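Local coordinates for uncharacterized protein (Pyrococcus furiosus, PDB 4XLZ), which probably removes an acetyl group from N,N'-diacetylchitobiose, as a metal-dependent deacetylase of carbohydrate esterase family 14, at residues K32-I37 with E58-I63; N26-A31 with V184-L189. All blocks are in the same frame, centred on the assembly; numbering follows the deposited sequence.

Contact 1. Residues K32-I37 with E58-I63; sequences KKVICI and EGVEVI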
loop_
_atom_site.group_PDB
_atom_site.type_symbol
_atom_site.label_atom_id
_atom_site.label_comp_id
_atom_site.label_asym_id
_atom_site.label_seq_id
_atom_site.Cartn_x
_atom_site.Cartn_y
_atom_site.Cartn_z
ATOM N N LYS A 32 -15.451 15.911 -32.233
ATOM C CA LYS A 32 -16.130 17.064 -31.685
ATOM C C LYS A 32 -15.566 17.507 -30.306
ATOM O O LYS A 32 -15.594 18.686 -29.950
ATOM C CB LYS A 32 -17.660 16.888 -31.586
ATOM C CG LYS A 32 -18.290 16.704 -33.048
ATOM C CD LYS A 32 -19.674 17.472 -33.276
ATOM C CE LYS A 32 -20.963 16.723 -32.831
ATOM N NZ LYS A 32 -20.979 15.294 -33.345
ATOM N N LYS A 33 -15.084 16.493 -29.508
ATOM C CA LYS A 33 -14.654 16.827 -28.144
ATOM C C LYS A 33 -13.488 15.822 -27.912
ATOM O O LYS A 33 -13.712 14.612 -28.105
ATOM C CB LYS A 33 -15.777 16.638 -27.141
ATOM C CG LYS A 33 -15.270 16.932 -25.717
ATOM C CD LYS A 33 -16.208 16.638 -24.528
ATOM C CE LYS A 33 -17.523 17.467 -24.656
ATOM N NZ LYS A 33 -18.470 17.109 -23.545
ATOM N N VAL A 34 -12.359 16.348 -27.463
ATOM C CA VAL A 34 -11.212 15.435 -27.099
ATOM C C VAL A 34 -10.751 15.878 -25.751
ATOM O O VAL A 34 -10.832 17.018 -25.303
ATOM C CB VAL A 34 -10.087 15.458 -28.139
ATOM C CG1 VAL A 34 -10.682 15.052 -29.518
ATOM C CG2 VAL A 34 -9.423 16.868 -28.206
ATOM N N ILE A 35 -10.153 14.849 -25.033
ATOM C CA ILE A 35 -9.469 15.132 -23.775
ATOM C C ILE A 35 -7.979 14.867 -23.972
ATOM O O ILE A 35 -7.593 13.801 -24.511
ATOM C CB ILE A 35 -10.011 14.210 -22.654
ATOM C CG1 ILE A 35 -11.439 14.728 -22.292
ATOM C CG2 ILE A 35 -9.121 14.387 -21.449
ATOM C CD1 ILE A 35 -12.039 13.932 -21.157
ATOM N N CYS A 36 -7.178 15.883 -23.568
ATOM C CA CYS A 36 -5.736 15.696 -23.600
ATOM C C CYS A 36 -5.256 15.598 -22.196
ATOM O O CYS A 36 -5.457 16.458 -21.360
ATOM C CB CYS A 36 -5.085 16.954 -24.239
ATOM S SG CYS A 36 -5.704 17.142 -25.997
ATOM N N ILE A 37 -4.661 14.424 -21.888
ATOM C CA ILE A 37 -4.218 14.101 -20.521
ATOM C C ILE A 37 -2.723 14.354 -20.402
ATOM O O ILE A 37 -1.893 13.817 -21.245
ATOM C CB ILE A 37 -4.492 12.610 -20.287
ATOM C CG1 ILE A 37 -6.062 12.439 -20.407
ATOM C CG2 ILE A 37 -4.120 12.317 -18.787
ATOM C CD1 ILE A 37 -6.496 10.942 -20.063
ATOM N N GLU A 58 -10.487 24.333 -35.699
ATOM C CA GLU A 58 -11.574 23.590 -36.414
ATOM C C GLU A 58 -12.846 23.440 -35.607
ATOM O O GLU A 58 -13.787 22.844 -36.090
ATOM C CB GLU A 58 -11.079 22.212 -36.842
ATOM C CG GLU A 58 -10.048 22.303 -37.912
ATOM C CD GLU A 58 -10.599 23.077 -39.133
ATOM O OE1 GLU A 58 -11.695 22.709 -39.629
ATOM O OE2 GLU A 58 -9.965 24.088 -39.517
ATOM N N GLY A 59 -12.912 23.983 -34.393
ATOM C CA GLY A 59 -14.118 23.960 -33.602
ATOM C C GLY A 59 -14.266 22.724 -32.701
ATOM O O GLY A 59 -15.321 22.540 -32.066
ATOM N N VAL A 60 -13.170 21.949 -32.653
ATOM C CA VAL A 60 -13.130 20.807 -31.637
ATOM C C VAL A 60 -12.987 21.405 -30.242
ATOM O O VAL A 60 -12.180 22.298 -30.010
ATOM C CB VAL A 60 -11.971 19.913 -31.991
ATOM C CG1 VAL A 60 -12.010 18.618 -31.034
ATOM C CG2 VAL A 60 -12.088 19.313 -33.379
ATOM N N GLU A 61 -13.768 20.902 -29.275
ATOM C CA GLU A 61 -13.657 21.264 -27.882
ATOM C C GLU A 61 -12.543 20.400 -27.222
ATOM O O GLU A 61 -12.640 19.192 -27.293
ATOM C CB GLU A 61 -14.988 20.980 -27.123
ATOM C CG GLU A 61 -14.973 21.439 -25.732
ATOM C CD GLU A 61 -16.263 21.199 -24.956
ATOM O OE1 GLU A 61 -17.226 20.768 -25.636
ATOM O OE2 GLU A 61 -16.271 21.454 -23.743
ATOM N N VAL A 62 -11.473 21.101 -26.884
ATOM C CA VAL A 62 -10.279 20.406 -26.275
ATOM C C VAL A 62 -10.314 20.737 -24.837
ATOM O O VAL A 62 -10.383 21.853 -24.339
ATOM C CB VAL A 62 -8.938 20.927 -26.882
ATOM C CG1 VAL A 62 -7.814 20.183 -26.148
ATOM C CG2 VAL A 62 -8.869 20.703 -28.394
ATOM N N ILE A 63 -10.321 19.602 -24.032
ATOM C CA ILE A 63 -10.321 19.682 -22.550
ATOM C C ILE A 63 -9.047 19.000 -21.998
ATOM O O ILE A 63 -8.689 17.979 -22.542
ATOM C CB ILE A 63 -11.586 18.887 -22.029
ATOM C CG1 ILE A 63 -12.864 19.635 -22.574
ATOM C CG2 ILE A 63 -11.571 18.812 -20.489
ATOM C CD1 ILE A 63 -14.091 18.688 -22.410
HETATM O O HOH W 1 -18.045 19.791 -28.268
#
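Between Lys32-Cys36 and Glu61-Ile63 a ladder of four backbone hydrogen bonds builds the edge-to-edge pairing of two parallel strands, the first and second strands, in chain order, of a beta-alpha-beta unit (strand 33-38, helix 43-57, strand 61-68), as in Rossmann-like α/β folds. Glu61 N donates to Lys32 O, and Val34 N to Glu61 O; Ile63 N then reaches Val34 O and Cys36 N reaches Ile63 O, the last at 2.8 Å. The first bond differs from the rest, its donor tilted 35° from the carbonyl plane of Lys32. That oxygen also accepts from a water, which donates in addition to OE1 of Glu61. Between the rungs, CA-H groups add weaker contacts, as from Lys33 CA to Glu61 O at 3.2 Å.

The charged chains form a second layer of interaction. Lys33 and Glu61 lie side by side and point the same way, and CE of Lys33 comes 3.5 Å from OE1 of Glu61. Their charged atoms stay apart, NZ of Lys33 to OE1 of Glu61 being 4.4 Å; the salt bridge of Lys33 is instead with Glu131. A bend at chi3 (-60°) turns CE off the line of the chain, while CD of Lys33 rests against CD1 of Ile63 at 3.6 Å. On this same face CG1 of Ile35 meets CB of Ile63.

On the opposite face, that of Val34 and Val62, the contacts are apolar. Val34 CG2 meets Val62 CG2 at 3.9 Å, and SG of Cys36 lies against Val62 CG1 at 3.7 Å.

Gly59, with positive phi, closes helix 43-57 in a Schellman motif and leads into strand 61-68. That helix covers the Val62 and Cys36 face through Leu55 and Met48, helix 118-131 packs on Ile35 and Ile63, and strand 135-139 flanks strand 33-38 on its other edge.

Contact 2. Residues N26-A31 with V184-L189; sequences NPFEDA and VSFIAL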
loop_
_atom_site.group_PDB
_atom_site.type_symbol
_atom_site.label_atom_id
_atom_site.label_comp_id
_atom_site.label_asym_id
_atom_site.label_seq_id
_atom_site.Cartn_x
_atom_site.Cartn_y
_atom_site.Cartn_z
ATOM N N ASN A 26 -6.970 10.248 -41.713
ATOM C CA ASN A 26 -7.237 11.511 -41.029
ATOM C C ASN A 26 -7.909 11.062 -39.706
ATOM O O ASN A 26 -9.096 11.207 -39.572
ATOM C CB ASN A 26 -8.170 12.382 -41.889
ATOM C CG ASN A 26 -7.839 13.934 -41.835
ATOM O OD1 ASN A 26 -7.366 14.476 -42.860
ATOM N ND2 ASN A 26 -8.113 14.654 -40.671
ATOM N N PRO A 27 -7.133 10.465 -38.780
ATOM C CA PRO A 27 -7.784 9.886 -37.587
ATOM C C PRO A 27 -8.583 10.855 -36.747
ATOM O O PRO A 27 -9.439 10.373 -35.950
ATOM C CB PRO A 27 -6.656 9.204 -36.845
ATOM C CG PRO A 27 -5.403 9.978 -37.272
ATOM C CD PRO A 27 -5.657 10.393 -38.677
ATOM N N PHE A 28 -8.316 12.160 -36.822
ATOM C CA PHE A 28 -9.007 13.134 -35.925
ATOM C C PHE A 28 -10.133 13.892 -36.598
ATOM O O PHE A 28 -10.789 14.704 -35.938
ATOM C CB PHE A 28 -8.036 14.171 -35.337
ATOM C CG PHE A 28 -6.737 13.565 -34.789
ATOM C CD1 PHE A 28 -6.701 12.271 -34.249
ATOM C CD2 PHE A 28 -5.565 14.330 -34.826
ATOM C CE1 PHE A 28 -5.537 11.817 -33.724
ATOM C CE2 PHE A 28 -4.385 13.858 -34.292
ATOM C CZ PHE A 28 -4.393 12.568 -33.774
ATOM N N GLU A 29 -10.393 13.535 -37.867
ATOM C CA GLU A 29 -11.351 14.263 -38.681
ATOM C C GLU A 29 -12.771 14.314 -38.098
ATOM O O GLU A 29 -13.423 15.350 -38.232
ATOM C CB GLU A 29 -11.349 13.594 -40.036
ATOM C CG GLU A 29 -12.574 13.813 -40.858
ATOM C CD GLU A 29 -12.328 13.195 -42.199
ATOM O OE1 GLU A 29 -11.711 13.941 -42.987
ATOM O OE2 GLU A 29 -12.612 11.961 -42.374
ATOM N N ASP A 30 -13.259 13.263 -37.437
ATOM C CA ASP A 30 -14.647 13.355 -36.968
ATOM C C ASP A 30 -14.852 13.927 -35.509
ATOM O O ASP A 30 -15.989 14.031 -35.025
ATOM C CB ASP A 30 -15.355 11.992 -37.116
ATOM C CG ASP A 30 -15.541 11.575 -38.611
ATOM O OD1 ASP A 30 -15.266 10.373 -38.885
ATOM O OD2 ASP A 30 -15.906 12.444 -39.467
ATOM N N ALA A 31 -13.758 14.345 -34.869
ATOM C CA ALA A 31 -13.806 14.610 -33.431
ATOM C C ALA A 31 -14.548 15.912 -33.185
ATOM O O ALA A 31 -14.353 16.893 -33.973
ATOM C CB ALA A 31 -12.413 14.747 -32.909
ATOM N N VAL A 184 -15.002 5.651 -25.908
ATOM C CA VAL A 184 -14.209 6.645 -26.683
ATOM C C VAL A 184 -13.950 6.082 -28.057
ATOM O O VAL A 184 -13.838 4.885 -28.239
ATOM C CB VAL A 184 -12.884 6.855 -25.876
ATOM C CG1 VAL A 184 -11.799 7.557 -26.751
ATOM C CG2 VAL A 184 -13.175 7.604 -24.553
ATOM N N SER A 185 -13.928 6.928 -29.097
ATOM C CA SER A 185 -13.680 6.409 -30.469
ATOM C C SER A 185 -12.183 6.212 -30.845
ATOM O O SER A 185 -11.893 5.258 -31.573
ATOM C CB SER A 185 -14.236 7.384 -31.530
ATOM O OG SER A 185 -15.653 7.372 -31.264
ATOM N N PHE A 186 -11.300 7.071 -30.308
ATOM C CA PHE A 186 -9.843 6.795 -30.551
ATOM C C PHE A 186 -9.038 7.267 -29.356
ATOM O O PHE A 186 -9.402 8.264 -28.644
ATOM C CB PHE A 186 -9.315 7.531 -31.859
ATOM C CG PHE A 186 -9.335 9.055 -31.763
ATOM C CD1 PHE A 186 -10.451 9.777 -32.218
ATOM C CD2 PHE A 186 -8.134 9.746 -31.304
ATOM C CE1 PHE A 186 -10.367 11.201 -32.116
ATOM C CE2 PHE A 186 -8.088 11.130 -31.205
ATOM C CZ PHE A 186 -9.197 11.854 -31.645
ATOM N N ILE A 187 -7.909 6.574 -29.249
ATOM C CA ILE A 187 -6.773 7.072 -28.361
ATOM C C ILE A 187 -5.635 7.494 -29.355
ATOM O O ILE A 187 -5.373 6.794 -30.383
ATOM C CB ILE A 187 -6.265 5.909 -27.553
ATOM C CG1 ILE A 187 -7.330 5.643 -26.515
ATOM C CG2 ILE A 187 -4.932 6.318 -26.812
ATOM C CD1 ILE A 187 -6.963 4.240 -25.803
ATOM N N ALA A 188 -4.965 8.570 -28.942
ATOM C CA ALA A 188 -3.712 8.858 -29.674
ATOM C C ALA A 188 -2.629 9.127 -28.655
ATOM O O ALA A 188 -2.824 9.934 -27.759
ATOM C CB ALA A 188 -3.964 10.153 -30.598
ATOM N N LEU A 189 -1.465 8.474 -28.846
ATOM C CA LEU A 189 -0.360 8.590 -27.844
ATOM C C LEU A 189 0.638 9.607 -28.410
ATOM O O LEU A 189 1.159 9.427 -29.527
ATOM C CB LEU A 189 0.330 7.244 -27.647
ATOM C CG LEU A 189 -0.735 6.214 -27.134
ATOM C CD1 LEU A 189 0.114 4.925 -27.023
ATOM C CD2 LEU A 189 -1.327 6.616 -25.786
#
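Pro27, Phe28 and Ala31 meet Phe186 and Ala188 where two overlapping type I beta turns, Asn26 to Glu29 and Phe28 to Ala31, fold the backbone against strand 186-190, with no hydrogen bond crossing between them. The strand is an outermost member of the chain's five-stranded parallel sheet, in an α/β fold, and the turns belong to the loop that leads into strand 33-38.

Aromatic packing carries the contact. The rings of Phe28 and Phe186 form an offset pair, their planes 25° apart but slid so far that they barely overlap, with centroids separated by 5.2 Å. CD1 of Phe28 makes the closest approach, 3.5 Å from CE2 of Phe186. The Phe186 ring is brought there by a chi1 of 65°, which sets CG between the backbone N and the carbonyl carbon. Farther round its ring, Phe28 places CE1 3.9 Å from CB of Ala188, while Phe137, Tyr197 and Phe250 engage the same ring edge-to-face. Phe28 thus joins the turns, the sheet and the strands 197-200 and 247-250 in one aromatic cluster.

Phe186 is also touched by the turn backbone and by Ala31. The carbonyl oxygen of Pro27 lies over one face of the Phe186 ring, offset toward the rim and 3.9 Å from CD1 of Phe186. At the edge of that ring, near its plane, CB of Ala31 approaches CE1 of Phe186 to 4.2 Å.

Contacts 1 and 2 lie with their centres 10 Å apart and share the parallel sheet, whose strand order is 103-109, 61-68, 33-38, 135-139, 186-190. Contact 1 joins two early, adjacent strands, whereas contact 2 links the loop before strand 33-38 to the late, outermost strand 186-190, with strand 135-139 lying between 33-38 and 186-190 in the sheet. Along the chain, 26-31 runs directly into 32-37; 58-63 follows after helix 43-57. Segment 184-189 comes much later. The two contacts touch directly: Val60 CG2 packs on Ala31 O, and Val34 CG1 on Phe186 CZ. Strand 33-38, common to this surrounding, leads toward the cadmium ligands His40 and Asp43.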